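Local atomic coordinates of PT26-6P (Thermococcus sp., PDB entry 2WB7), a protein that is of unknown function but is encoded by a mobile extrachromosomal element of a euryarchaeon and combines immunoglobulin-like domains with a helical domain. Residues Y56-F64 and G219-V227; V125-V135 and V363-W374. All coordinates share one frame; numbering follows the deposited sequence.

Contact 1. Residues Y56-F64 and G219-V227; sequences YGPGLIYGF and GHVTGTNDV
Three backbone hydrogen bonds join Ile61 and Gly63 to His220 and Thr222 as a short parallel beta pairing. It adds strand 221-222 to strand 52-62 of a mixed sheet in the first immunoglobulin-like domain. Ile61 N donates to His220 O at 2.8 Å, and Ile61 O accepts from Thr222 N at 2.9 Å. Gly63 N then donates to Thr222 O at 2.9 Å, in a nearly straight bond of 170° at the hydrogen. The Gly63 phi is positive, which favours glycine. The edge of the His220 ring lies near Gly59 O. His220 ND1 bonds to Ala217 O, and the ring stacks with that of Tyr42. Thr222 O sits over one face of the Tyr62 ring, toward its rim. The Tyr62 hydroxyl bonds to Tyr259 O, beyond both segments. On one sheet face Ile61 CB meets Val221 CG2 at 3.9 Å. Leu60 CB points away from 219-227, but with CG anti to the backbone N (chi1 -178°) the end of the side chain comes nearer, and CD1 lies 3.5 Å from Thr222 CG2.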
# COMPACT_ATOMS: atom_id res chain seq x y z
N TYR A 56 -2.36 21.50 -14.42
CA TYR A 56 -3.08 20.86 -13.31
C TYR A 56 -2.73 19.39 -13.14
O TYR A 56 -2.56 18.65 -14.12
CB TYR A 56 -4.58 20.97 -13.54
CG TYR A 56 -5.08 22.35 -13.80
CD1 TYR A 56 -5.49 23.16 -12.75
CD2 TYR A 56 -5.15 22.85 -15.09
CE1 TYR A 56 -5.95 24.43 -12.98
CE2 TYR A 56 -5.62 24.12 -15.33
CZ TYR A 56 -6.02 24.91 -14.27
OH TYR A 56 -6.48 26.19 -14.51
N GLY A 57 -2.63 18.96 -11.88
CA GLY A 57 -2.47 17.54 -11.57
C GLY A 57 -3.17 17.20 -10.27
O GLY A 57 -3.76 18.08 -9.64
N PRO A 58 -3.11 15.93 -9.86
CA PRO A 58 -3.79 15.48 -8.64
C PRO A 58 -3.32 16.27 -7.43
O PRO A 58 -2.22 16.83 -7.45
CB PRO A 58 -3.37 14.02 -8.51
CG PRO A 58 -2.95 13.62 -9.89
CD PRO A 58 -2.35 14.84 -10.51
N GLY A 59 -4.15 16.33 -6.40
CA GLY A 59 -3.76 16.93 -5.14
C GLY A 59 -2.91 15.95 -4.34
O GLY A 59 -2.01 16.35 -3.60
N LEU A 60 -3.21 14.67 -4.50
CA LEU A 60 -2.41 13.62 -3.88
C LEU A 60 -1.89 12.59 -4.89
O LEU A 60 -2.65 12.00 -5.67
CB LEU A 60 -3.24 12.92 -2.81
CG LEU A 60 -2.48 11.83 -2.06
CD1 LEU A 60 -1.82 12.45 -0.82
CD2 LEU A 60 -3.42 10.65 -1.69
N ILE A 61 -0.57 12.39 -4.90
CA ILE A 61 0.06 11.30 -5.64
C ILE A 61 0.72 10.41 -4.61
O ILE A 61 1.51 10.88 -3.79
CB ILE A 61 1.15 11.81 -6.59
CG1 ILE A 61 0.61 12.91 -7.50
CG2 ILE A 61 1.75 10.67 -7.41
CD1 ILE A 61 1.64 13.45 -8.48
N TYR A 62 0.38 9.13 -4.61
CA TYR A 62 1.04 8.24 -3.67
C TYR A 62 2.31 7.66 -4.30
O TYR A 62 2.27 7.12 -5.40
CB TYR A 62 0.10 7.13 -3.20
CG TYR A 62 0.77 6.21 -2.21
CD1 TYR A 62 0.51 6.32 -0.84
CD2 TYR A 62 1.67 5.24 -2.64
CE1 TYR A 62 1.14 5.47 0.08
CE2 TYR A 62 2.31 4.40 -1.73
CZ TYR A 62 2.04 4.52 -0.37
OH TYR A 62 2.67 3.67 0.51
N GLY A 63 3.43 7.82 -3.60
CA GLY A 63 4.69 7.20 -3.99
C GLY A 63 5.13 7.44 -5.42
O GLY A 63 5.20 8.57 -5.88
N PHE A 64 5.43 6.36 -6.14
CA PHE A 64 6.00 6.49 -7.47
C PHE A 64 4.97 6.25 -8.56
O PHE A 64 5.26 5.57 -9.54
CB PHE A 64 7.16 5.52 -7.65
CG PHE A 64 8.31 5.77 -6.71
CD1 PHE A 64 9.26 6.73 -7.00
CD2 PHE A 64 8.45 5.02 -5.54
CE1 PHE A 64 10.31 6.95 -6.15
CE2 PHE A 64 9.50 5.26 -4.69
CZ PHE A 64 10.44 6.22 -4.99
N GLY A 219 5.59 18.41 -4.29
CA GLY A 219 4.93 18.53 -3.00
C GLY A 219 3.54 17.94 -2.93
O GLY A 219 2.83 18.12 -1.94
N HIS A 220 3.13 17.25 -3.99
CA HIS A 220 1.80 16.63 -3.99
C HIS A 220 1.93 15.14 -3.77
O HIS A 220 0.93 14.43 -3.72
CB HIS A 220 1.06 16.90 -5.30
CG HIS A 220 0.76 18.35 -5.53
ND1 HIS A 220 1.46 19.12 -6.44
CD2 HIS A 220 -0.15 19.18 -4.97
CE1 HIS A 220 1.00 20.35 -6.42
NE2 HIS A 220 0.02 20.42 -5.53
N VAL A 221 3.17 14.68 -3.64
CA VAL A 221 3.48 13.28 -3.45
C VAL A 221 3.67 12.96 -1.98
O VAL A 221 4.36 13.69 -1.27
CB VAL A 221 4.75 12.90 -4.19
CG1 VAL A 221 5.01 11.44 -4.05
CG2 VAL A 221 4.63 13.27 -5.65
N THR A 222 3.06 11.87 -1.52
CA THR A 222 3.31 11.40 -0.17
C THR A 222 3.87 10.00 -0.20
O THR A 222 3.48 9.17 -1.03
CB THR A 222 2.04 11.41 0.68
OG1 THR A 222 2.36 10.98 2.02
CG2 THR A 222 0.99 10.48 0.08
N GLY A 223 4.81 9.74 0.71
CA GLY A 223 5.41 8.43 0.89
C GLY A 223 4.68 7.63 1.95
O GLY A 223 4.52 6.42 1.81
N THR A 224 4.24 8.29 3.03
CA THR A 224 3.57 7.59 4.13
C THR A 224 2.39 6.80 3.61
O THR A 224 1.43 7.37 3.10
CB THR A 224 3.09 8.53 5.28
OG1 THR A 224 2.52 7.76 6.34
CG2 THR A 224 2.04 9.53 4.77
N ASN A 225 2.47 5.48 3.72
CA ASN A 225 1.39 4.60 3.29
C ASN A 225 0.32 4.42 4.37
O ASN A 225 -0.69 3.76 4.14
CB ASN A 225 1.94 3.24 2.84
CG ASN A 225 2.72 2.51 3.93
OD1 ASN A 225 3.18 3.11 4.91
ND2 ASN A 225 2.88 1.20 3.76
N ASP A 226 0.55 5.01 5.54
CA ASP A 226 -0.44 4.91 6.62
C ASP A 226 -1.81 5.27 6.11
O ASP A 226 -2.82 4.84 6.65
CB ASP A 226 -0.08 5.85 7.77
CG ASP A 226 1.32 5.65 8.25
OD1 ASP A 226 2.12 5.05 7.50
OD2 ASP A 226 1.61 6.09 9.39
N VAL A 227 -1.85 6.08 5.06
CA VAL A 227 -3.11 6.40 4.39
C VAL A 227 -3.80 5.13 3.86
O VAL A 227 -5.03 5.06 3.77
CB VAL A 227 -2.88 7.38 3.22
CG1 VAL A 227 -4.20 7.75 2.58
CG2 VAL A 227 -2.11 8.63 3.70

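Contact 2. Residues V125-V135 and V363-W374; sequences VTVMKAPDPLV and VERDDGVKIPIW
Val127, Lys129 and Asp132 meet Arg365, Pro372 and Trp374 in a buried interface between the two immunoglobulin-like domains. Strand 120-129 of the first domain faces the beta hairpin made by strands 350-364 and 370-379 of the second. The axes of the short strand segments 125-129 and 370-374 approach to 8.8 Å, with 48° between their directions. Each direct hydrogen bond across the gap is donated by a side chain, to a backbone carbonyl or to Asp132.

At the hairpin end, Arg365 NH1 donates to Val127 O at 3.1 Å, nearly in the guanidinium plane. NH1 also bonds to Trp103 O. Arg365 NE donates to Asp367 OD1 at 3.0 Å from above the carboxylate plane, within a salt bridge between the two side chains. Val369 N reaches the same oxygen from the opposite face, closing an Asx turn. The aliphatic part of Arg365 runs past Val127, with CD 3.8 Å from Val127 CB. With an alanine in place of Arg365, Val127 O and Trp103 O would probably lose their shared donor, and Asp367 its charged mate within the segment. Water 1 links Val125 O, Thr126 OG1 and Asp366 OD1.

In the middle, the extended Lys129 chain passes Ile371 CG2 in the opposite direction. Its NZ donates to Pro372 O at 2.7 Å. The same NZ forms a salt bridge with Asp132 OD2 at 2.6 Å, on the anti lone pair, which probably steadies the carboxylate. Water 2 connects Asp132 OD2 to Trp374 N.

At the far end, Val135 CB packs on Trp374 CD1 and Leu134 CB on CZ2. With CG between the backbone N and the carbonyl carbon (chi1 65°), the Trp374 indole turns its NE1 edge to Asp132. NE1 donates to the syn lone pair of Asp132 OD1 at 3.1 Å, only 6° out of the ring plane.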
# COMPACT_ATOMS: atom_id res chain seq x y z
N VAL A 125 -4.62 16.88 -22.29
CA VAL A 125 -4.46 15.90 -21.21
C VAL A 125 -3.32 14.93 -21.49
O VAL A 125 -3.20 14.39 -22.60
CB VAL A 125 -5.76 15.13 -20.92
CG1 VAL A 125 -5.53 14.10 -19.87
CG2 VAL A 125 -6.84 16.11 -20.45
N THR A 126 -2.47 14.74 -20.49
CA THR A 126 -1.38 13.79 -20.60
C THR A 126 -1.14 13.04 -19.28
O THR A 126 -1.79 13.29 -18.27
CB THR A 126 -0.09 14.48 -21.11
OG1 THR A 126 0.81 13.48 -21.61
CG2 THR A 126 0.58 15.25 -20.01
N VAL A 127 -0.22 12.08 -19.32
CA VAL A 127 0.12 11.31 -18.14
C VAL A 127 1.59 11.53 -17.87
O VAL A 127 2.39 11.51 -18.80
CB VAL A 127 -0.10 9.82 -18.38
CG1 VAL A 127 0.10 9.05 -17.08
CG2 VAL A 127 -1.48 9.58 -18.96
N MSE A 128 1.95 11.73 -16.61
CA MSE A 128 3.36 11.95 -16.26
C MSE A 128 3.84 11.06 -15.09
O MSE A 128 3.07 10.30 -14.50
CB MSE A 128 3.62 13.43 -15.96
CG MSE A 128 3.42 14.36 -17.17
SE MSE A 128 4.89 14.40 -18.50
CE MSE A 128 3.80 14.30 -20.10
N LYS A 129 5.12 11.18 -14.77
CA LYS A 129 5.70 10.41 -13.68
C LYS A 129 7.07 10.95 -13.27
O LYS A 129 7.91 11.27 -14.12
CB LYS A 129 5.81 8.95 -14.11
CG LYS A 129 6.28 8.02 -13.01
CD LYS A 129 6.65 6.64 -13.55
CE LYS A 129 7.22 5.78 -12.43
NZ LYS A 129 7.95 4.61 -12.95
N ALA A 130 7.28 11.07 -11.96
CA ALA A 130 8.56 11.51 -11.42
C ALA A 130 9.69 10.50 -11.67
O ALA A 130 9.45 9.40 -12.18
CB ALA A 130 8.42 11.79 -9.94
N PRO A 131 10.94 10.87 -11.32
CA PRO A 131 12.05 9.92 -11.39
C PRO A 131 11.80 8.68 -10.50
O PRO A 131 11.26 8.80 -9.39
CB PRO A 131 13.24 10.73 -10.86
CG PRO A 131 12.89 12.14 -11.13
CD PRO A 131 11.40 12.21 -10.91
N ASP A 132 12.19 7.51 -10.99
CA ASP A 132 11.89 6.25 -10.33
C ASP A 132 13.10 5.32 -10.32
O ASP A 132 13.32 4.57 -11.27
CB ASP A 132 10.74 5.57 -11.07
CG ASP A 132 10.11 4.44 -10.28
OD1 ASP A 132 10.73 3.95 -9.31
OD2 ASP A 132 8.99 4.05 -10.63
N PRO A 133 13.88 5.35 -9.23
CA PRO A 133 15.11 4.59 -9.06
C PRO A 133 14.91 3.07 -8.99
O PRO A 133 15.75 2.33 -9.51
CB PRO A 133 15.65 5.10 -7.73
CG PRO A 133 14.81 6.26 -7.34
CD PRO A 133 13.51 6.10 -8.02
N LEU A 134 13.83 2.61 -8.37
CA LEU A 134 13.60 1.18 -8.15
C LEU A 134 12.98 0.39 -9.33
O LEU A 134 13.08 -0.85 -9.38
CB LEU A 134 12.76 0.99 -6.88
CG LEU A 134 13.50 1.35 -5.61
CD1 LEU A 134 12.77 0.85 -4.37
CD2 LEU A 134 14.92 0.78 -5.67
N VAL A 135 12.34 1.09 -10.26
CA VAL A 135 11.47 0.42 -11.24
C VAL A 135 12.08 -0.79 -11.95
O VAL A 135 11.41 -1.80 -12.13
CB VAL A 135 10.90 1.43 -12.30
CG1 VAL A 135 12.02 2.07 -13.07
CG2 VAL A 135 9.96 0.72 -13.27
N VAL A 363 1.59 1.91 -18.27
CA VAL A 363 0.51 2.80 -18.61
C VAL A 363 0.80 3.28 -20.02
O VAL A 363 1.85 3.88 -20.26
CB VAL A 363 0.51 4.00 -17.68
CG1 VAL A 363 -0.54 5.01 -18.12
CG2 VAL A 363 0.29 3.55 -16.24
N GLU A 364 -0.09 2.97 -20.96
CA GLU A 364 0.11 3.42 -22.34
C GLU A 364 -0.61 4.72 -22.63
O GLU A 364 -1.84 4.76 -22.73
CB GLU A 364 -0.31 2.37 -23.37
CG GLU A 364 0.42 2.62 -24.67
CD GLU A 364 -0.43 2.46 -25.92
OE1 GLU A 364 -1.42 1.69 -25.92
OE2 GLU A 364 -0.07 3.11 -26.93
N ARG A 365 0.17 5.78 -22.75
CA ARG A 365 -0.33 7.11 -23.01
C ARG A 365 -0.87 7.22 -24.43
O ARG A 365 -0.39 6.55 -25.35
CB ARG A 365 0.82 8.10 -22.82
CG ARG A 365 0.40 9.45 -22.39
CD ARG A 365 1.59 10.16 -21.78
NE ARG A 365 2.73 10.14 -22.69
CZ ARG A 365 3.84 10.85 -22.52
NH1 ARG A 365 3.98 11.62 -21.45
NH2 ARG A 365 4.81 10.78 -23.41
N ASP A 366 -1.86 8.08 -24.62
CA ASP A 366 -2.52 8.21 -25.93
C ASP A 366 -1.53 8.44 -27.07
O ASP A 366 -1.82 8.09 -28.20
CB ASP A 366 -3.57 9.32 -25.91
CG ASP A 366 -2.98 10.66 -25.47
OD1 ASP A 366 -1.79 10.68 -25.05
OD2 ASP A 366 -3.71 11.68 -25.54
N ASP A 367 -0.37 9.02 -26.78
CA ASP A 367 0.66 9.21 -27.82
C ASP A 367 1.49 7.95 -28.10
O ASP A 367 2.45 7.99 -28.86
CB ASP A 367 1.59 10.36 -27.46
CG ASP A 367 2.51 10.03 -26.28
OD1 ASP A 367 2.18 9.11 -25.50
OD2 ASP A 367 3.55 10.71 -26.13
N GLY A 368 1.13 6.83 -27.48
CA GLY A 368 1.83 5.57 -27.77
C GLY A 368 3.05 5.31 -26.90
O GLY A 368 3.52 4.17 -26.81
N VAL A 369 3.57 6.34 -26.26
CA VAL A 369 4.63 6.14 -25.28
C VAL A 369 4.13 5.23 -24.16
O VAL A 369 2.98 5.34 -23.74
CB VAL A 369 5.07 7.48 -24.69
CG1 VAL A 369 5.80 7.25 -23.39
CG2 VAL A 369 5.92 8.24 -25.69
N LYS A 370 4.99 4.34 -23.66
CA LYS A 370 4.59 3.40 -22.59
C LYS A 370 5.35 3.60 -21.28
O LYS A 370 6.55 3.39 -21.24
CB LYS A 370 4.72 1.96 -23.07
CG LYS A 370 3.52 1.49 -23.82
CD LYS A 370 3.89 0.44 -24.83
CE LYS A 370 2.76 0.25 -25.85
NZ LYS A 370 2.46 1.48 -26.69
N ILE A 371 4.65 4.00 -20.22
CA ILE A 371 5.29 4.35 -18.94
C ILE A 371 5.23 3.21 -17.90
O ILE A 371 4.14 2.81 -17.47
CB ILE A 371 4.62 5.60 -18.31
CG1 ILE A 371 4.64 6.76 -19.29
CG2 ILE A 371 5.32 6.00 -17.05
CD1 ILE A 371 4.03 8.02 -18.73
N PRO A 372 6.40 2.70 -17.47
CA PRO A 372 6.46 1.54 -16.58
C PRO A 372 6.11 1.89 -15.14
O PRO A 372 6.65 2.86 -14.59
CB PRO A 372 7.94 1.11 -16.66
CG PRO A 372 8.60 2.05 -17.65
CD PRO A 372 7.74 3.25 -17.73
N ILE A 373 5.22 1.13 -14.52
CA ILE A 373 4.93 1.34 -13.11
C ILE A 373 5.06 0.03 -12.35
O ILE A 373 4.93 -1.06 -12.94
CB ILE A 373 3.53 1.89 -12.89
CG1 ILE A 373 2.51 1.08 -13.68
CG2 ILE A 373 3.48 3.36 -13.29
CD1 ILE A 373 1.10 1.48 -13.40
N TRP A 374 5.35 0.12 -11.05
CA TRP A 374 5.49 -1.05 -10.23
C TRP A 374 4.79 -0.84 -8.90
O TRP A 374 4.61 0.29 -8.44
CB TRP A 374 6.96 -1.37 -9.99
CG TRP A 374 7.70 -0.33 -9.20
CD1 TRP A 374 8.32 0.77 -9.69
CD2 TRP A 374 7.88 -0.30 -7.78
NE1 TRP A 374 8.89 1.48 -8.66
CE2 TRP A 374 8.63 0.85 -7.48
CE3 TRP A 374 7.46 -1.13 -6.73
CZ2 TRP A 374 8.98 1.19 -6.18
CZ3 TRP A 374 7.82 -0.79 -5.43
CH2 TRP A 374 8.57 0.36 -5.18
O HOH W 1 -0.95 12.78 -23.87
O HOH W 2 6.25 3.17 -10.54

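Overall arrangement
The centres of contact 1 and contact 2 are about 16 Å apart. Both reach the mixed sheet of the first immunoglobulin-like domain. Strand 66-75 lies between strands 52-62 and 120-129 and pairs antiparallel with both. Along the chain the segments alternate: 56-64, 125-135, 219-227, then 363-374. Contact 1 brings strand 221-222 back to this sheet. Contact 2 joins it to the eight-stranded antiparallel sheet of the second domain. The two contacts also touch within the first domain: Phe64 packs against Lys129, Pro131, Asp132 and Pro133. Contact 2 spans both domains, and its buried bonds are consistent with a fixed arrangement of the two.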